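Side-chain contacts in maltose/maltodextrin-binding protein (Thermus thermophilus, PDB 2GH9), which binds maltotriose between its two lobes and probably delivers such maltodextrins to an uptake system, as periplasmic binding proteins do: residues A[81-85]-A[86-90]; A[252-255]-A[256-260]. One frame throughout, in Å; residues are numbered along the deposited sequence.

Contact 1 of 2, residues A[81-85]-A[86-90]; sequences KYVTQ and AYLAD. Unlike the reference sequence in segment 86-90: Ala86 (reference Thr).
Thr84 is the N-cap of helix 85-90, and its OG1 accepts a hydrogen bond from Tyr87 N at 3.0 Å, bent only 14° from straight. The hydroxyl gets there because chi1 of 72° sets OG1 between the backbone N and the carbonyl carbon of Thr84, facing the first turn, where amides have no earlier helical carbonyl to bond. Threonine suits the place as a short side chain with an acceptor. Two i to i+4 bonds then start the helix proper, Leu88 N to Thr84 O at 3.1 Å and Ala89 N to Gln85 O at 2.7 Å.

Apolar contacts join the loop to the same turn. Val83, just before the cap, puts CB obliquely to the Tyr87 ring, 3.8 Å from CD2, while its CG2 meets Leu88, the two side chains crossing at about a right angle. Val83 and Tyr87 also lie on Leu108 of strand 104-113, and Leu88 on Leu105. With an alanine in place of Leu88, Val83 CG2 would probably lose its helix-side neighbour and a gap would open toward Leu105. The methyl contact at stake is Val83 CG2 to Leu88 CD1, 3.9 Å.

Contact 2 of 2, residues A[252-255]-A[256-260]; sequences FPVP and PGAKN. Unlike the reference sequence in segment 252-255: Val254 (reference Ala).
Val254 and Ala258 touch across a type II beta turn that runs from Pro255 to Ala258. From the CB of Val254 one branch, CG1, stands anti to the backbone N (chi1 -174°) and reaches across the loop. At its tip Val254 CG1 lies 4.0 Å from Ala258 CB and 3.1 Å from Asn260 O, a close approach. The compact apolar methyl of valine suits the place beside the Ala258 methyl, and the Val254 side chain also touches Pro261.

The turn itself is closed by a weak hydrogen bond from Ala258 N to Pro255 O, 3.4 Å long. A water bridges the same turn, donating to Pro255 O at 2.8 Å and to Ala258 O at 2.6 Å. Pro256 takes the second position, where its ring fixes the phi of -68° that the turn needs. Gly257 follows with a positive phi of 91°, at which a CB would press on the carbonyl oxygen of Pro256. Ala258 CB lies 3.4 Å from Pro255 O, and its single methyl suits the site between Val254 CG1 and helix 156-166.

Pro255 and Ala258 both rest on that helix, at Ala165; Pro255 and Pro256 touch Phe198 of helix 189-204, and Pro256 also meets Trp131 of helix 131-141.

In the fold
Followed from the N terminus, the chain passes helix 67-72 and enters the loop whose end forms contact 1, which caps helix 85-90 and lays its first turn against strand 104-113 of the large mixed sheet. The chain later builds the four-stranded sheet and, after its edge strand 247-250, makes contact 2, a tight turn on the way to strand 265-273. That strand pairs with 104-113, so the chain returns to the sheet that contact 1 packs on. The two contacts stand in series, neither nested nor crossed, with centres about 40 Å apart. Contact 1 starts a helix, and contact 2 closes a four-residue turn and sets its loop on the helices beside the four-stranded sheet.

Contact 1 of 2, residues A[81-85]-A[86-90]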
# COMPACT_ATOMS: atom_id res chain seq x y z
N LYS A 81 14.01 -0.35 22.23
CA LYS A 81 14.35 -0.77 23.60
C LYS A 81 13.54 -1.98 24.09
O LYS A 81 13.98 -2.65 25.03
CB LYS A 81 14.20 0.41 24.58
CG LYS A 81 12.75 0.82 24.87
CD LYS A 81 12.66 2.03 25.82
CE LYS A 81 11.58 3.01 25.35
NZ LYS A 81 11.35 4.12 26.33
N TYR A 82 12.39 -2.27 23.46
CA TYR A 82 11.51 -3.39 23.89
C TYR A 82 11.73 -4.71 23.15
O TYR A 82 11.05 -5.69 23.43
CB TYR A 82 10.04 -3.03 23.71
CG TYR A 82 9.56 -1.72 24.29
CD1 TYR A 82 9.29 -1.60 25.66
CD2 TYR A 82 9.30 -0.63 23.47
CE1 TYR A 82 8.81 -0.41 26.19
CE2 TYR A 82 8.84 0.57 23.99
CZ TYR A 82 8.58 0.67 25.35
OH TYR A 82 8.09 1.83 25.89
N VAL A 83 12.66 -4.71 22.19
CA VAL A 83 12.84 -5.83 21.28
C VAL A 83 14.28 -6.35 21.29
O VAL A 83 15.22 -5.62 21.60
CB VAL A 83 12.42 -5.43 19.82
CG1 VAL A 83 11.00 -4.90 19.81
CG2 VAL A 83 13.38 -4.39 19.25
N THR A 84 14.43 -7.62 20.96
CA THR A 84 15.75 -8.28 20.92
C THR A 84 16.39 -8.20 19.55
O THR A 84 15.72 -7.95 18.53
CB THR A 84 15.62 -9.74 21.26
OG1 THR A 84 15.00 -10.41 20.17
CG2 THR A 84 14.79 -9.92 22.52
N GLN A 85 17.71 -8.41 19.53
CA GLN A 85 18.49 -8.47 18.29
C GLN A 85 18.08 -9.66 17.45
O GLN A 85 18.09 -9.59 16.23
CB GLN A 85 20.00 -8.56 18.60
CG GLN A 85 20.89 -8.99 17.41
CD GLN A 85 20.92 -7.99 16.25
OE1 GLN A 85 20.30 -6.92 16.31
NE2 GLN A 85 21.68 -8.32 15.20
N ALA A 86 17.72 -10.75 18.10
CA ALA A 86 17.22 -11.91 17.40
C ALA A 86 15.98 -11.56 16.58
O ALA A 86 15.88 -11.92 15.42
CB ALA A 86 16.91 -13.04 18.36
N TYR A 87 15.04 -10.85 17.21
CA TYR A 87 13.84 -10.41 16.50
C TYR A 87 14.27 -9.53 15.31
O TYR A 87 13.91 -9.82 14.18
CB TYR A 87 12.86 -9.69 17.43
CG TYR A 87 11.82 -8.86 16.70
CD1 TYR A 87 10.72 -9.46 16.10
CD2 TYR A 87 11.94 -7.48 16.61
CE1 TYR A 87 9.77 -8.70 15.42
CE2 TYR A 87 11.00 -6.71 15.94
CZ TYR A 87 9.92 -7.32 15.34
OH TYR A 87 9.00 -6.54 14.67
N LEU A 88 15.07 -8.50 15.58
CA LEU A 88 15.54 -7.57 14.55
C LEU A 88 16.32 -8.23 13.41
O LEU A 88 16.07 -7.92 12.24
CB LEU A 88 16.37 -6.45 15.18
CG LEU A 88 15.56 -5.52 16.08
CD1 LEU A 88 16.46 -4.58 16.90
CD2 LEU A 88 14.51 -4.73 15.25
N ALA A 89 17.22 -9.15 13.74
CA ALA A 89 18.02 -9.90 12.75
C ALA A 89 17.18 -10.70 11.76
O ALA A 89 17.60 -10.94 10.61
CB ALA A 89 19.03 -10.86 13.45
N ASP A 90 16.01 -11.15 12.21
CA ASP A 90 15.14 -11.94 11.34
C ASP A 90 14.31 -11.08 10.37
O ASP A 90 13.71 -11.61 9.43
CB ASP A 90 14.22 -12.82 12.19
CG ASP A 90 13.17 -13.50 11.38
OD1 ASP A 90 13.54 -14.33 10.51
OD2 ASP A 90 11.96 -13.20 11.59

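Contact 2 of 2, residues A[252-255]-A[256-260]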
# COMPACT_ATOMS: atom_id res chain seq x y z
N PHE A 252 2.07 -6.05 -13.64
CA PHE A 252 1.27 -5.34 -14.60
C PHE A 252 2.14 -5.13 -15.83
O PHE A 252 3.32 -4.93 -15.69
CB PHE A 252 0.78 -4.02 -14.04
CG PHE A 252 -0.35 -3.44 -14.84
CD1 PHE A 252 -1.67 -3.88 -14.63
CD2 PHE A 252 -0.10 -2.56 -15.85
CE1 PHE A 252 -2.70 -3.38 -15.39
CE2 PHE A 252 -1.14 -2.05 -16.61
CZ PHE A 252 -2.43 -2.47 -16.39
N PRO A 253 1.57 -5.25 -17.04
CA PRO A 253 2.34 -4.93 -18.24
C PRO A 253 2.88 -3.49 -18.29
O PRO A 253 2.28 -2.57 -17.74
CB PRO A 253 1.37 -5.18 -19.40
CG PRO A 253 0.05 -5.40 -18.82
CD PRO A 253 0.24 -5.79 -17.37
N VAL A 254 4.02 -3.34 -18.94
CA VAL A 254 4.65 -2.05 -19.08
C VAL A 254 3.81 -1.26 -20.08
O VAL A 254 3.46 -1.78 -21.15
CB VAL A 254 6.12 -2.19 -19.54
CG1 VAL A 254 6.84 -0.82 -19.55
CG2 VAL A 254 6.83 -3.14 -18.62
N PRO A 255 3.43 -0.01 -19.71
CA PRO A 255 2.61 0.80 -20.62
C PRO A 255 3.37 1.07 -21.93
O PRO A 255 4.61 1.11 -21.93
CB PRO A 255 2.39 2.10 -19.86
CG PRO A 255 2.78 1.84 -18.45
CD PRO A 255 3.73 0.69 -18.44
N PRO A 256 2.63 1.25 -23.03
CA PRO A 256 3.26 1.54 -24.31
C PRO A 256 3.92 2.93 -24.29
O PRO A 256 3.35 3.89 -23.77
CB PRO A 256 2.08 1.49 -25.28
CG PRO A 256 0.89 1.85 -24.45
CD PRO A 256 1.16 1.25 -23.11
N GLY A 257 5.13 3.03 -24.83
CA GLY A 257 5.90 4.28 -24.82
C GLY A 257 6.84 4.49 -23.62
O GLY A 257 7.70 5.38 -23.66
N ALA A 258 6.66 3.69 -22.57
CA ALA A 258 7.50 3.76 -21.37
C ALA A 258 8.86 3.12 -21.61
O ALA A 258 8.95 2.01 -22.11
CB ALA A 258 6.79 3.11 -20.17
N LYS A 259 9.91 3.86 -21.28
CA LYS A 259 11.29 3.41 -21.45
C LYS A 259 11.76 2.38 -20.42
O LYS A 259 12.74 1.66 -20.67
CB LYS A 259 12.24 4.61 -21.41
CG LYS A 259 12.25 5.39 -20.10
CD LYS A 259 13.11 6.61 -20.20
CE LYS A 259 13.34 7.22 -18.83
NZ LYS A 259 14.02 8.56 -18.89
N ASN A 260 11.08 2.32 -19.27
CA ASN A 260 11.42 1.39 -18.19
C ASN A 260 10.28 0.44 -17.86
O ASN A 260 9.11 0.76 -18.13
CB ASN A 260 11.84 2.18 -16.96
CG ASN A 260 13.12 2.95 -17.19
OD1 ASN A 260 13.92 2.58 -18.05
ND2 ASN A 260 13.33 4.01 -16.43
O HOH W 1 7.11 0.43 -22.93